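PDB 4P17: RabGAP/TBC protein from Chlamydomonas reinhardtii, which is of unknown function but is a flagellar protein of the TBC-domain family, whose typical members stimulate GTP hydrolysis by Rab GTPases. Local coordinates for residues K66-T71 with T249-F254; W75-T80 with T245-W250; D14-P19 with L162-R167; N84-G89 with L176-E181. All coordinates share one frame; numbering follows the deposited sequence.

Interaction 1: residues K66-T71 with T249-F254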
loop_
_atom_site.group_PDB
_atom_site.type_symbol
_atom_site.label_atom_id
_atom_site.label_comp_id
_atom_site.label_asym_id
_atom_site.label_seq_id
_atom_site.Cartn_x
_atom_site.Cartn_y
_atom_site.Cartn_z
ATOM N N LYS A 66 3.980 8.397 -12.043
ATOM C CA LYS A 66 2.748 8.565 -12.806
ATOM C C LYS A 66 1.849 7.312 -12.818
ATOM O O LYS A 66 0.722 7.355 -13.308
ATOM C CB LYS A 66 3.082 8.946 -14.247
ATOM C CG LYS A 66 3.628 10.367 -14.427
ATOM C CD LYS A 66 4.204 10.562 -15.825
ATOM N N GLY A 67 2.355 6.204 -12.287
ATOM C CA GLY A 67 1.572 4.987 -12.219
ATOM C C GLY A 67 2.096 3.868 -13.098
ATOM O O GLY A 67 2.292 4.020 -14.307
ATOM N N VAL A 68 2.300 2.711 -12.482
ATOM C CA VAL A 68 2.683 1.537 -13.249
ATOM C C VAL A 68 1.388 0.978 -13.853
ATOM O O VAL A 68 0.386 0.890 -13.165
ATOM C CB VAL A 68 3.383 0.473 -12.364
ATOM C CG1 VAL A 68 3.698 -0.745 -13.186
ATOM C CG2 VAL A 68 4.678 1.003 -11.711
ATOM N N PRO A 69 1.407 0.569 -15.139
ATOM C CA PRO A 69 0.223 -0.144 -15.616
ATOM C C PRO A 69 -0.102 -1.334 -14.726
ATOM O O PRO A 69 0.808 -2.102 -14.408
ATOM C CB PRO A 69 0.623 -0.628 -17.013
ATOM C CG PRO A 69 1.781 0.265 -17.417
ATOM C CD PRO A 69 2.468 0.651 -16.157
ATOM N N PRO A 70 -1.387 -1.521 -14.381
ATOM C CA PRO A 70 -1.708 -2.606 -13.448
ATOM C C PRO A 70 -1.118 -3.942 -13.893
ATOM O O PRO A 70 -0.581 -4.690 -13.061
ATOM C CB PRO A 70 -3.232 -2.636 -13.461
ATOM C CG PRO A 70 -3.603 -1.150 -13.695
ATOM C CD PRO A 70 -2.528 -0.613 -14.602
ATOM N N THR A 71 -1.187 -4.229 -15.187
ATOM C CA THR A 71 -0.796 -5.553 -15.654
ATOM C C THR A 71 0.706 -5.756 -15.501
ATOM O O THR A 71 1.177 -6.912 -15.521
ATOM C CB THR A 71 -1.267 -5.794 -17.124
ATOM O OG1 THR A 71 -1.102 -7.174 -17.491
ATOM C CG2 THR A 71 -0.532 -4.948 -18.128
ATOM N N THR A 249 0.322 4.347 -4.528
ATOM C CA THR A 249 1.250 4.594 -3.416
ATOM C C THR A 249 2.319 3.484 -3.379
ATOM O O THR A 249 3.518 3.731 -3.142
ATOM C CB THR A 249 0.554 4.699 -2.031
ATOM O OG1 THR A 249 0.189 3.413 -1.529
ATOM C CG2 THR A 249 -0.676 5.604 -2.067
ATOM N N TRP A 250 1.885 2.270 -3.654
ATOM C CA TRP A 250 2.789 1.122 -3.608
ATOM C C TRP A 250 3.793 1.151 -4.753
ATOM O O TRP A 250 4.987 0.795 -4.570
ATOM C CB TRP A 250 1.969 -0.171 -3.640
ATOM C CG TRP A 250 1.258 -0.498 -2.317
ATOM C CD1 TRP A 250 1.062 0.354 -1.219
ATOM C CD2 TRP A 250 0.668 -1.757 -1.957
ATOM N NE1 TRP A 250 0.397 -0.336 -0.218
ATOM C CE2 TRP A 250 0.132 -1.619 -0.653
ATOM C CE3 TRP A 250 0.551 -3.000 -2.611
ATOM C CZ2 TRP A 250 -0.525 -2.678 0.012
ATOM C CZ3 TRP A 250 -0.114 -4.054 -1.938
ATOM C CH2 TRP A 250 -0.628 -3.877 -0.642
ATOM N N ASP A 251 3.341 1.579 -5.931
ATOM C CA ASP A 251 4.266 1.807 -7.065
ATOM C C ASP A 251 5.498 2.572 -6.595
ATOM O O ASP A 251 6.622 2.148 -6.770
ATOM C CB ASP A 251 3.633 2.599 -8.214
ATOM C CG ASP A 251 2.533 1.825 -8.958
ATOM O OD1 ASP A 251 2.500 0.596 -8.838
ATOM O OD2 ASP A 251 1.721 2.466 -9.683
ATOM N N SER A 252 5.281 3.729 -5.997
ATOM C CA SER A 252 6.417 4.535 -5.552
ATOM C C SER A 252 7.088 4.014 -4.275
ATOM O O SER A 252 8.297 4.180 -4.107
ATOM C CB SER A 252 5.978 5.976 -5.377
ATOM O OG SER A 252 5.784 6.540 -6.684
ATOM N N LEU A 253 6.328 3.392 -3.381
ATOM C CA LEU A 253 6.910 2.806 -2.175
ATOM C C LEU A 253 7.965 1.756 -2.514
ATOM O O LEU A 253 9.032 1.679 -1.882
ATOM C CB LEU A 253 5.829 2.152 -1.301
ATOM C CG LEU A 253 6.306 1.380 -0.060
ATOM C CD1 LEU A 253 7.009 2.323 0.930
ATOM C CD2 LEU A 253 5.171 0.623 0.626
ATOM N N PHE A 254 7.635 0.915 -3.483
ATOM C CA PHE A 254 8.509 -0.197 -3.868
ATOM C C PHE A 254 9.699 0.270 -4.699
ATOM O O PHE A 254 10.569 -0.527 -4.998
ATOM C CB PHE A 254 7.725 -1.277 -4.667
ATOM C CG PHE A 254 6.683 -2.014 -3.834
ATOM C CD1 PHE A 254 6.970 -2.413 -2.536
ATOM C CD2 PHE A 254 5.428 -2.286 -4.333
ATOM C CE1 PHE A 254 6.018 -3.062 -1.767
ATOM C CE2 PHE A 254 4.483 -2.919 -3.551
ATOM C CZ PHE A 254 4.784 -3.303 -2.279
#

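Interaction 2: residues W75-T80 with T245-W250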
loop_
_atom_site.group_PDB
_atom_site.type_symbol
_atom_site.label_atom_id
_atom_site.label_comp_id
_atom_site.label_asym_id
_atom_site.label_seq_id
_atom_site.Cartn_x
_atom_site.Cartn_y
_atom_site.Cartn_z
ATOM N N TRP A 75 5.692 -7.428 -12.742
ATOM C CA TRP A 75 6.998 -7.228 -13.384
ATOM C C TRP A 75 7.834 -6.143 -12.682
ATOM O O TRP A 75 8.998 -6.351 -12.293
ATOM C CB TRP A 75 6.796 -6.869 -14.873
ATOM C CG TRP A 75 8.065 -6.712 -15.640
ATOM C CD1 TRP A 75 9.062 -7.628 -15.771
ATOM C CD2 TRP A 75 8.474 -5.562 -16.409
ATOM N NE1 TRP A 75 10.069 -7.126 -16.572
ATOM C CE2 TRP A 75 9.731 -5.859 -16.968
ATOM C CE3 TRP A 75 7.896 -4.330 -16.676
ATOM C CZ2 TRP A 75 10.412 -4.955 -17.780
ATOM C CZ3 TRP A 75 8.574 -3.433 -17.459
ATOM C CH2 TRP A 75 9.811 -3.748 -18.011
ATOM N N VAL A 76 7.245 -4.965 -12.537
ATOM C CA VAL A 76 7.968 -3.833 -11.975
ATOM C C VAL A 76 8.182 -3.942 -10.469
ATOM O O VAL A 76 9.261 -3.672 -9.984
ATOM C CB VAL A 76 7.222 -2.519 -12.268
ATOM C CG1 VAL A 76 7.958 -1.332 -11.684
ATOM C CG2 VAL A 76 7.026 -2.342 -13.769
ATOM N N TRP A 77 7.134 -4.266 -9.714
ATOM C CA TRP A 77 7.287 -4.338 -8.273
ATOM C C TRP A 77 8.321 -5.347 -7.843
ATOM O O TRP A 77 9.078 -5.102 -6.926
ATOM C CB TRP A 77 5.996 -4.716 -7.604
ATOM C CG TRP A 77 4.977 -3.658 -7.581
ATOM C CD1 TRP A 77 5.076 -2.390 -8.105
ATOM C CD2 TRP A 77 3.672 -3.756 -7.004
ATOM N NE1 TRP A 77 3.894 -1.705 -7.899
ATOM C CE2 TRP A 77 3.020 -2.532 -7.236
ATOM C CE3 TRP A 77 2.976 -4.777 -6.359
ATOM C CZ2 TRP A 77 1.721 -2.290 -6.792
ATOM C CZ3 TRP A 77 1.687 -4.538 -5.929
ATOM C CH2 TRP A 77 1.070 -3.297 -6.140
ATOM N N MET A 78 8.279 -6.515 -8.462
ATOM C CA MET A 78 9.148 -7.610 -8.035
ATOM C C MET A 78 10.612 -7.260 -8.295
ATOM O O MET A 78 11.493 -7.650 -7.535
ATOM C CB MET A 78 8.780 -8.902 -8.724
ATOM C CG MET A 78 7.416 -9.490 -8.319
ATOM S SD MET A 78 7.219 -9.937 -6.581
ATOM C CE MET A 78 8.342 -11.332 -6.452
ATOM N N GLU A 79 10.864 -6.489 -9.342
ATOM C CA GLU A 79 12.228 -6.022 -9.619
ATOM C C GLU A 79 12.649 -4.807 -8.765
ATOM O O GLU A 79 13.657 -4.850 -8.055
ATOM C CB GLU A 79 12.362 -5.671 -11.107
ATOM C CG GLU A 79 13.749 -5.162 -11.519
ATOM C CD GLU A 79 14.829 -6.207 -11.356
ATOM O OE1 GLU A 79 14.490 -7.400 -11.183
ATOM O OE2 GLU A 79 16.019 -5.834 -11.390
ATOM N N THR A 80 11.887 -3.715 -8.802
ATOM C CA THR A 80 12.306 -2.542 -8.033
ATOM C C THR A 80 12.343 -2.787 -6.509
ATOM O O THR A 80 13.135 -2.167 -5.818
ATOM C CB THR A 80 11.388 -1.319 -8.301
ATOM O OG1 THR A 80 10.044 -1.620 -7.920
ATOM C CG2 THR A 80 11.383 -0.949 -9.746
ATOM N N THR A 245 -6.030 3.291 -5.803
ATOM C CA THR A 245 -5.298 4.438 -5.268
ATOM C C THR A 245 -4.146 3.905 -4.417
ATOM O O THR A 245 -3.016 4.410 -4.491
ATOM C CB THR A 245 -6.217 5.322 -4.476
ATOM O OG1 THR A 245 -7.249 5.757 -5.361
ATOM C CG2 THR A 245 -5.517 6.503 -3.936
ATOM N N VAL A 246 -4.440 2.879 -3.620
ATOM C CA VAL A 246 -3.408 2.239 -2.805
ATOM C C VAL A 246 -2.236 1.802 -3.687
ATOM O O VAL A 246 -1.071 2.054 -3.344
ATOM C CB VAL A 246 -3.937 1.001 -2.045
ATOM C CG1 VAL A 246 -2.806 0.311 -1.271
ATOM C CG2 VAL A 246 -5.051 1.349 -1.084
ATOM N N MET A 247 -2.527 1.162 -4.818
ATOM C CA MET A 247 -1.454 0.579 -5.637
ATOM C C MET A 247 -0.542 1.651 -6.202
ATOM O O MET A 247 0.644 1.409 -6.426
ATOM C CB MET A 247 -2.005 -0.252 -6.801
ATOM C CG MET A 247 -3.037 -1.241 -6.431
ATOM S SD MET A 247 -2.400 -2.488 -5.348
ATOM C CE MET A 247 -3.882 -3.526 -5.297
ATOM N N ARG A 248 -1.064 2.856 -6.418
ATOM C CA ARG A 248 -0.188 3.927 -6.861
ATOM C C ARG A 248 0.780 4.351 -5.768
ATOM O O ARG A 248 1.960 4.671 -6.036
ATOM C CB ARG A 248 -1.001 5.130 -7.315
ATOM C CG ARG A 248 -1.644 4.944 -8.665
ATOM C CD ARG A 248 -0.638 5.096 -9.800
ATOM N NE ARG A 248 0.038 6.391 -9.775
ATOM C CZ ARG A 248 -0.495 7.515 -10.256
ATOM N NH1 ARG A 248 -1.700 7.496 -10.833
ATOM N NH2 ARG A 248 0.183 8.648 -10.186
ATOM N N THR A 249 0.322 4.347 -4.528
ATOM C CA THR A 249 1.250 4.594 -3.416
ATOM C C THR A 249 2.319 3.484 -3.379
ATOM O O THR A 249 3.518 3.731 -3.142
ATOM C CB THR A 249 0.554 4.699 -2.031
ATOM O OG1 THR A 249 0.189 3.413 -1.529
ATOM C CG2 THR A 249 -0.676 5.604 -2.067
ATOM N N TRP A 250 1.885 2.270 -3.654
ATOM C CA TRP A 250 2.789 1.122 -3.608
ATOM C C TRP A 250 3.793 1.151 -4.753
ATOM O O TRP A 250 4.987 0.795 -4.570
ATOM C CB TRP A 250 1.969 -0.171 -3.640
ATOM C CG TRP A 250 1.258 -0.498 -2.317
ATOM C CD1 TRP A 250 1.062 0.354 -1.219
ATOM C CD2 TRP A 250 0.668 -1.757 -1.957
ATOM N NE1 TRP A 250 0.397 -0.336 -0.218
ATOM C CE2 TRP A 250 0.132 -1.619 -0.653
ATOM C CE3 TRP A 250 0.551 -3.000 -2.611
ATOM C CZ2 TRP A 250 -0.525 -2.678 0.012
ATOM C CZ3 TRP A 250 -0.114 -4.054 -1.938
ATOM C CH2 TRP A 250 -0.628 -3.877 -0.642
#

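Interaction 3: residues D14-P19 with L162-R167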
loop_
_atom_site.group_PDB
_atom_site.type_symbol
_atom_site.label_atom_id
_atom_site.label_comp_id
_atom_site.label_asym_id
_atom_site.label_seq_id
_atom_site.Cartn_x
_atom_site.Cartn_y
_atom_site.Cartn_z
ATOM N N ASP A 14 -14.202 -1.894 -8.567
ATOM C CA ASP A 14 -12.989 -1.319 -9.141
ATOM C C ASP A 14 -12.219 -2.362 -9.960
ATOM O O ASP A 14 -12.701 -3.466 -10.185
ATOM C CB ASP A 14 -12.103 -0.683 -8.045
ATOM C CG ASP A 14 -11.550 -1.659 -7.054
ATOM O OD1 ASP A 14 -11.497 -2.898 -7.318
ATOM O OD2 ASP A 14 -11.133 -1.136 -5.994
ATOM N N LEU A 15 -11.021 -1.994 -10.399
ATOM C CA LEU A 15 -10.291 -2.805 -11.365
ATOM C C LEU A 15 -9.998 -4.146 -10.767
ATOM O O LEU A 15 -10.042 -5.168 -11.434
ATOM C CB LEU A 15 -8.995 -2.117 -11.787
ATOM C CG LEU A 15 -8.042 -2.999 -12.591
ATOM C CD1 LEU A 15 -8.738 -3.362 -13.910
ATOM C CD2 LEU A 15 -6.711 -2.292 -12.821
ATOM N N TYR A 16 -9.725 -4.133 -9.483
ATOM C CA TYR A 16 -9.280 -5.338 -8.795
ATOM C C TYR A 16 -10.439 -6.141 -8.213
ATOM O O TYR A 16 -10.217 -7.148 -7.525
ATOM C CB TYR A 16 -8.312 -4.907 -7.706
ATOM C CG TYR A 16 -7.003 -4.474 -8.279
ATOM C CD1 TYR A 16 -6.128 -5.395 -8.844
ATOM C CD2 TYR A 16 -6.648 -3.141 -8.298
ATOM C CE1 TYR A 16 -4.918 -4.994 -9.382
ATOM C CE2 TYR A 16 -5.445 -2.739 -8.833
ATOM C CZ TYR A 16 -4.588 -3.651 -9.362
ATOM O OH TYR A 16 -3.416 -3.198 -9.901
ATOM N N GLY A 17 -11.660 -5.714 -8.506
ATOM C CA GLY A 17 -12.847 -6.451 -8.103
ATOM C C GLY A 17 -13.480 -6.074 -6.772
ATOM O O GLY A 17 -14.392 -6.762 -6.319
ATOM N N PHE A 18 -12.999 -5.015 -6.127
ATOM C CA PHE A 18 -13.589 -4.571 -4.848
ATOM C C PHE A 18 -14.803 -3.751 -5.156
ATOM O O PHE A 18 -14.759 -2.937 -6.083
ATOM C CB PHE A 18 -12.606 -3.715 -4.034
ATOM C CG PHE A 18 -11.402 -4.469 -3.566
ATOM C CD1 PHE A 18 -11.420 -5.165 -2.374
ATOM C CD2 PHE A 18 -10.254 -4.509 -4.340
ATOM C CE1 PHE A 18 -10.307 -5.864 -1.967
ATOM C CE2 PHE A 18 -9.163 -5.206 -3.946
ATOM C CZ PHE A 18 -9.177 -5.882 -2.758
ATOM N N PRO A 19 -15.898 -3.971 -4.416
ATOM C CA PRO A 19 -17.037 -3.068 -4.602
ATOM C C PRO A 19 -16.688 -1.681 -4.140
ATOM O O PRO A 19 -16.000 -1.548 -3.125
ATOM C CB PRO A 19 -18.128 -3.665 -3.705
ATOM C CG PRO A 19 -17.735 -5.034 -3.454
ATOM C CD PRO A 19 -16.227 -5.069 -3.491
ATOM N N LEU A 162 -1.761 -10.137 -3.173
ATOM C CA LEU A 162 -2.286 -11.270 -3.948
ATOM C C LEU A 162 -3.121 -10.801 -5.150
ATOM O O LEU A 162 -2.939 -11.265 -6.263
ATOM C CB LEU A 162 -3.092 -12.207 -3.051
ATOM C CG LEU A 162 -2.282 -13.104 -2.104
ATOM C CD1 LEU A 162 -3.223 -13.808 -1.134
ATOM C CD2 LEU A 162 -1.411 -14.116 -2.856
ATOM N N VAL A 163 -4.008 -9.843 -4.925
ATOM C CA VAL A 163 -4.874 -9.396 -6.000
ATOM C C VAL A 163 -4.081 -8.642 -7.078
ATOM O O VAL A 163 -4.329 -8.827 -8.271
ATOM C CB VAL A 163 -6.023 -8.522 -5.455
ATOM C CG1 VAL A 163 -6.818 -7.957 -6.567
ATOM C CG2 VAL A 163 -6.952 -9.346 -4.548
ATOM N N ALA A 164 -3.140 -7.794 -6.667
ATOM C CA ALA A 164 -2.336 -7.012 -7.620
ATOM C C ALA A 164 -1.375 -7.879 -8.404
ATOM O O ALA A 164 -0.951 -7.486 -9.492
ATOM C CB ALA A 164 -1.549 -5.923 -6.888
ATOM N N LEU A 165 -0.986 -9.006 -7.809
ATOM C CA LEU A 165 -0.001 -9.927 -8.383
ATOM C C LEU A 165 -0.659 -11.144 -9.058
ATOM O O LEU A 165 -0.034 -12.181 -9.193
ATOM C CB LEU A 165 0.969 -10.406 -7.298
ATOM C CG LEU A 165 1.843 -9.317 -6.648
ATOM C CD1 LEU A 165 2.609 -9.898 -5.491
ATOM C CD2 LEU A 165 2.794 -8.715 -7.675
ATOM N N ASN A 166 -1.927 -11.009 -9.429
ATOM C CA ASN A 166 -2.671 -12.061 -10.140
ATOM C C ASN A 166 -2.680 -13.415 -9.415
ATOM O O ASN A 166 -2.597 -14.510 -10.022
ATOM C CB ASN A 166 -2.103 -12.203 -11.546
ATOM C CG ASN A 166 -1.856 -10.856 -12.199
ATOM O OD1 ASN A 166 -2.625 -9.907 -12.008
ATOM N ND2 ASN A 166 -0.786 -10.764 -12.964
ATOM N N ARG A 167 -2.831 -13.332 -8.102
ATOM C CA ARG A 167 -3.004 -14.487 -7.244
ATOM C C ARG A 167 -1.730 -15.311 -7.107
ATOM O O ARG A 167 -1.792 -16.477 -6.693
ATOM C CB ARG A 167 -4.150 -15.369 -7.719
ATOM C CG ARG A 167 -5.444 -14.586 -7.825
ATOM C CD ARG A 167 -6.622 -15.439 -8.285
ATOM N NE ARG A 167 -7.789 -14.593 -8.427
ATOM C CZ ARG A 167 -8.983 -15.004 -8.835
ATOM N NH1 ARG A 167 -9.171 -16.275 -9.177
ATOM N NH2 ARG A 167 -9.977 -14.131 -8.904
HETATM O O HOH W 1 -1.832 -5.378 -10.721
#

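Interaction 4: residues N84-G89 with L176-E181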
loop_
_atom_site.group_PDB
_atom_site.type_symbol
_atom_site.label_atom_id
_atom_site.label_comp_id
_atom_site.label_asym_id
_atom_site.label_seq_id
_atom_site.Cartn_x
_atom_site.Cartn_y
_atom_site.Cartn_z
ATOM N N ASN A 84 12.958 -9.954 -6.447
ATOM C CA ASN A 84 13.510 -10.917 -7.425
ATOM C C ASN A 84 14.882 -11.389 -6.977
ATOM O O ASN A 84 15.198 -12.572 -7.066
ATOM C CB ASN A 84 13.611 -10.315 -8.820
ATOM C CG ASN A 84 12.280 -10.305 -9.568
ATOM O OD1 ASN A 84 11.412 -11.122 -9.318
ATOM N ND2 ASN A 84 12.117 -9.338 -10.484
ATOM N N LYS A 85 15.669 -10.444 -6.480
ATOM C CA LYS A 85 17.014 -10.725 -6.001
ATOM C C LYS A 85 16.965 -11.588 -4.752
ATOM O O LYS A 85 17.794 -12.467 -4.581
ATOM C CB LYS A 85 17.768 -9.439 -5.684
ATOM C CG LYS A 85 18.035 -8.531 -6.874
ATOM C CD LYS A 85 18.658 -7.192 -6.444
ATOM C CE LYS A 85 17.676 -6.292 -5.684
ATOM N NZ LYS A 85 18.359 -5.342 -4.747
ATOM N N LYS A 86 15.985 -11.355 -3.883
ATOM C CA LYS A 86 15.874 -12.177 -2.678
ATOM C C LYS A 86 15.448 -13.574 -3.047
ATOM O O LYS A 86 16.017 -14.543 -2.533
ATOM C CB LYS A 86 14.884 -11.579 -1.671
ATOM C CG LYS A 86 15.256 -10.193 -1.225
ATOM C CD LYS A 86 14.158 -9.568 -0.435
ATOM C CE LYS A 86 14.105 -10.157 0.970
ATOM N NZ LYS A 86 15.278 -9.786 1.798
ATOM N N LYS A 87 14.460 -13.686 -3.939
ATOM C CA LYS A 87 14.011 -14.980 -4.409
ATOM C C LYS A 87 15.169 -15.787 -4.977
ATOM O O LYS A 87 15.332 -16.968 -4.675
ATOM C CB LYS A 87 12.930 -14.812 -5.474
ATOM C CG LYS A 87 12.295 -16.090 -5.870
ATOM C CD LYS A 87 11.282 -15.857 -6.976
ATOM C CE LYS A 87 10.779 -17.152 -7.563
ATOM N NZ LYS A 87 9.914 -16.907 -8.769
ATOM N N ALA A 88 15.966 -15.134 -5.805
ATOM C CA ALA A 88 17.031 -15.816 -6.533
ATOM C C ALA A 88 18.173 -16.235 -5.610
ATOM O O ALA A 88 18.987 -17.081 -5.985
ATOM C CB ALA A 88 17.550 -14.930 -7.646
ATOM N N GLY A 89 18.222 -15.643 -4.416
ATOM C CA GLY A 89 19.232 -15.952 -3.427
ATOM C C GLY A 89 18.826 -17.074 -2.492
ATOM O O GLY A 89 19.540 -17.386 -1.546
ATOM N N LEU A 176 6.471 -9.291 0.174
ATOM C CA LEU A 176 6.315 -9.055 1.598
ATOM C C LEU A 176 7.705 -9.079 2.283
ATOM O O LEU A 176 8.025 -8.227 3.103
ATOM C CB LEU A 176 5.377 -10.102 2.199
ATOM C CG LEU A 176 5.125 -9.967 3.704
ATOM C CD1 LEU A 176 4.381 -8.661 4.044
ATOM C CD2 LEU A 176 4.354 -11.171 4.208
ATOM N N ALA A 177 8.546 -10.061 1.941
ATOM C CA ALA A 177 9.890 -10.116 2.509
ATOM C C ALA A 177 10.675 -8.850 2.182
ATOM O O ALA A 177 11.282 -8.225 3.067
ATOM C CB ALA A 177 10.645 -11.343 1.978
ATOM N N ALA A 178 10.671 -8.461 0.911
ATOM C CA ALA A 178 11.364 -7.234 0.515
ATOM C C ALA A 178 10.856 -6.028 1.312
ATOM O O ALA A 178 11.627 -5.214 1.789
ATOM C CB ALA A 178 11.214 -7.003 -0.971
ATOM N N LEU A 179 9.554 -5.958 1.517
ATOM C CA LEU A 179 8.941 -4.828 2.210
ATOM C C LEU A 179 9.344 -4.725 3.674
ATOM O O LEU A 179 9.774 -3.676 4.154
ATOM C CB LEU A 179 7.424 -4.958 2.070
ATOM C CG LEU A 179 6.573 -4.031 2.914
ATOM C CD1 LEU A 179 6.568 -2.632 2.273
ATOM C CD2 LEU A 179 5.175 -4.564 3.045
ATOM N N VAL A 180 9.170 -5.822 4.384
ATOM C CA VAL A 180 9.482 -5.928 5.796
ATOM C C VAL A 180 10.970 -5.846 6.029
ATOM O O VAL A 180 11.405 -5.178 6.963
ATOM C CB VAL A 180 8.970 -7.248 6.373
ATOM C CG1 VAL A 180 9.316 -7.379 7.832
ATOM C CG2 VAL A 180 7.477 -7.351 6.196
ATOM N N GLU A 181 11.754 -6.550 5.214
ATOM C CA GLU A 181 13.163 -6.696 5.534
ATOM C C GLU A 181 14.053 -5.591 4.979
ATOM O O GLU A 181 15.090 -5.294 5.578
ATOM C CB GLU A 181 13.652 -8.058 5.055
ATOM C CG GLU A 181 12.825 -9.183 5.662
ATOM C CD GLU A 181 12.982 -10.504 4.960
ATOM O OE1 GLU A 181 14.035 -10.773 4.315
ATOM O OE2 GLU A 181 12.017 -11.281 5.026
#

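Interaction 1: residues K66-T71 with T249-F254
V68 meets D251 where the loop joining helix 57-65 to helix 73-80 passes helix 243-256. The sequences are those expected of a TBC domain: the loop carries the Gly-Val-Pro of a family motif that continues into helix 73-80, and D251 ends the Arg-Thr-Trp-Asp of another.

The polar part is a single hydrogen bond. The backbone N of V68 donates a hydrogen bond to D251 OD2 at 2.9 Å, almost straight at 171°, but it reaches the oxygen from above the carboxylate plane, 61° out of it. Further partners occupy the carboxylate: OD2 also forms a salt bridge with R73, and OD1 accepts from the indole NE1 of W77. An aspartate suits this buried place because its two oxygens can serve loop and helix together. Cutting D251 back to alanine would be likely to leave the V68 amide without its acceptor and deprive R73 and W77 of this carboxylate, freeing the loop to shift against the helix.

G67, just past the end of helix 57-65, has a positive phi that would jam a CB against the carbonyl O of K66. Its CA comes to 3.6 Å from D251 OD2.

The van der Waals part belongs to V68, whose other neighbours include W44 of helix 27-50. With CG1 anti to the backbone N (chi1 177°), CG2 is turned to the carboxylate. This methyl rests against D251 CG at 3.6 Å, while V68 CB lies 3.6 Å from D251 OD1.

Interaction 2: residues W75-T80 with T245-W250
W77 and W250 both start with CG anti to their own carbonyl carbon (chi1 -73° for W77), which sends the two indoles toward each other between helix 73-80 and helix 243-256. M247, one turn before W250, has the same first torsion and bends again at chi2, bringing its sulfur to W77.

The benzo end of the W77 indole does the touching. W77 CH2 lies 3.6 Å from W250 CE3, and W77 CZ2 passes 3.8 Å from W250 CB. The six-membered rings are tilted by 56° with centroids 5.8 Å apart. M247 SD comes 3.7 Å from W77 CH2, at the ring edge and near its plane: a Met-aromatic contact. V246 CG1 sits over one face of the W250 ring, towards its rim.

Both indole N-H groups bond elsewhere, W77 to D251 and W250 to the carbonyl O of L236. L160 of helix 153-164 touches both M247 and W250, and A164 touches W77, which extends this helix-to-helix junction of the TBC fold. Large flat rings and a flexible thioether suit this packed junction. The contact itself is therefore apolar, held by dispersion and sulfur-aromatic attraction, while the indole N-H bonds probably fix how each ring is turned.

Interaction 3: residues D14-P19 with L162-R167
Y16 crosses V163 obliquely and reaches A164 at the C-terminal end of helix 153-164. Its CG lies anti to the carbonyl carbon (chi1 -73°), which brings the ring against V163. Y16 CB lies 3.6 Å from V163 CG1, and the same methyl is 3.5 Å from Y16 CD1; these V163 contacts hold for one of two conformers and are less certain. Farther out, Y16 CE1 reaches A164 CA at 3.7 Å, an approach that the small alanine side chain does not obstruct.

At the tip, Y16 OH donates to a water at 2.8 Å. That water lies near the ring plane and donates to the carbonyl O of A164 at 2.6 Å, satisfying an oxygen at the helix end. The hydroxyl is also bonded to R73, so a tyrosine joins a greasy ring to a polar tip where both are needed. On the other side M247 of helix 243-256 touches the ring.

D14 shapes the turn that presents Y16: its OD1 accepts from F18 N at 2.9 Å, and OD2 is held by S243. G17 takes a positive phi in which a CB would strike the carbonyl O of Y16. With D14 N bonded to F18 O and G17 N to D14 O, this is a type I turn followed by a G1 bulge, and it carries Y16 onto the end of helix 153-164 in this all-helical TBC fold.

Interaction 4: residues N84-G89 with L176-E181
K86 and E181 form a salt bridge between helix 83-88 and helix 169-183 of the all-helical TBC fold. K86 NZ donates to E181 OE1 at 3.0 Å, reaching the oxygen from above the carboxylate plane, 42° out of it. The ammonium has a second salt bridge, to D182 OD2 next along the same helix, so one lysine answers two consecutive acids and its positive charge is probably stabilised by both. E181 is equally occupied: its other oxygen, OE2, is bonded to Y141 and H144, which lie on helix 128-144 and should hold the carboxylate against turning.

The lysine gets there by bending. From CB to CD it runs extended away from its own helix, then folds at chi3 (76°) and again at chi4, so that CE and NZ swing past A177 toward the acids. With a serine in place of K86, E181 and D182 would probably lose their shared positive partner, and A177 and A178 their cover of methylenes.

Nearer the K86 backbone lies the packing. K86 CD rests 3.8 Å from A178 CA, and K86 CE is 3.8 Å from A177 CB. Two alanines in succession suit this face, since their short side chains let the lysine methylenes lie close to the helix backbone, and W174 one turn back also touches K86. The axes of segments 84-88 and 176-181 approach to 9.9 Å, with 108° between their N-to-C directions. On the side of the charge, K86 CE comes within 3.4 Å of E181 OE1.

Interactions 1 and 2 share helix 243-256, and their centres are only about 4 Å apart; D251 OD1 probably accepts from W77 NE1 at 2.8 Å, so the carboxylate of interaction 1 helps fix the ring of interaction 2. Interaction 3, its centre about 13 Å from that of interaction 2, adjoins the same indole: A164 CB lies 3.6 Å from W77 CZ3, and Y16 CE2 packs 3.7 Å from M247 CG. Interaction 4 is more peripheral, about 22 Å from interaction 3 between centres, yet N84 N probably bonds M78 O at 2.9 Å, joining helix 83-88 to helix 73-80. W77 thus links the first three contacts.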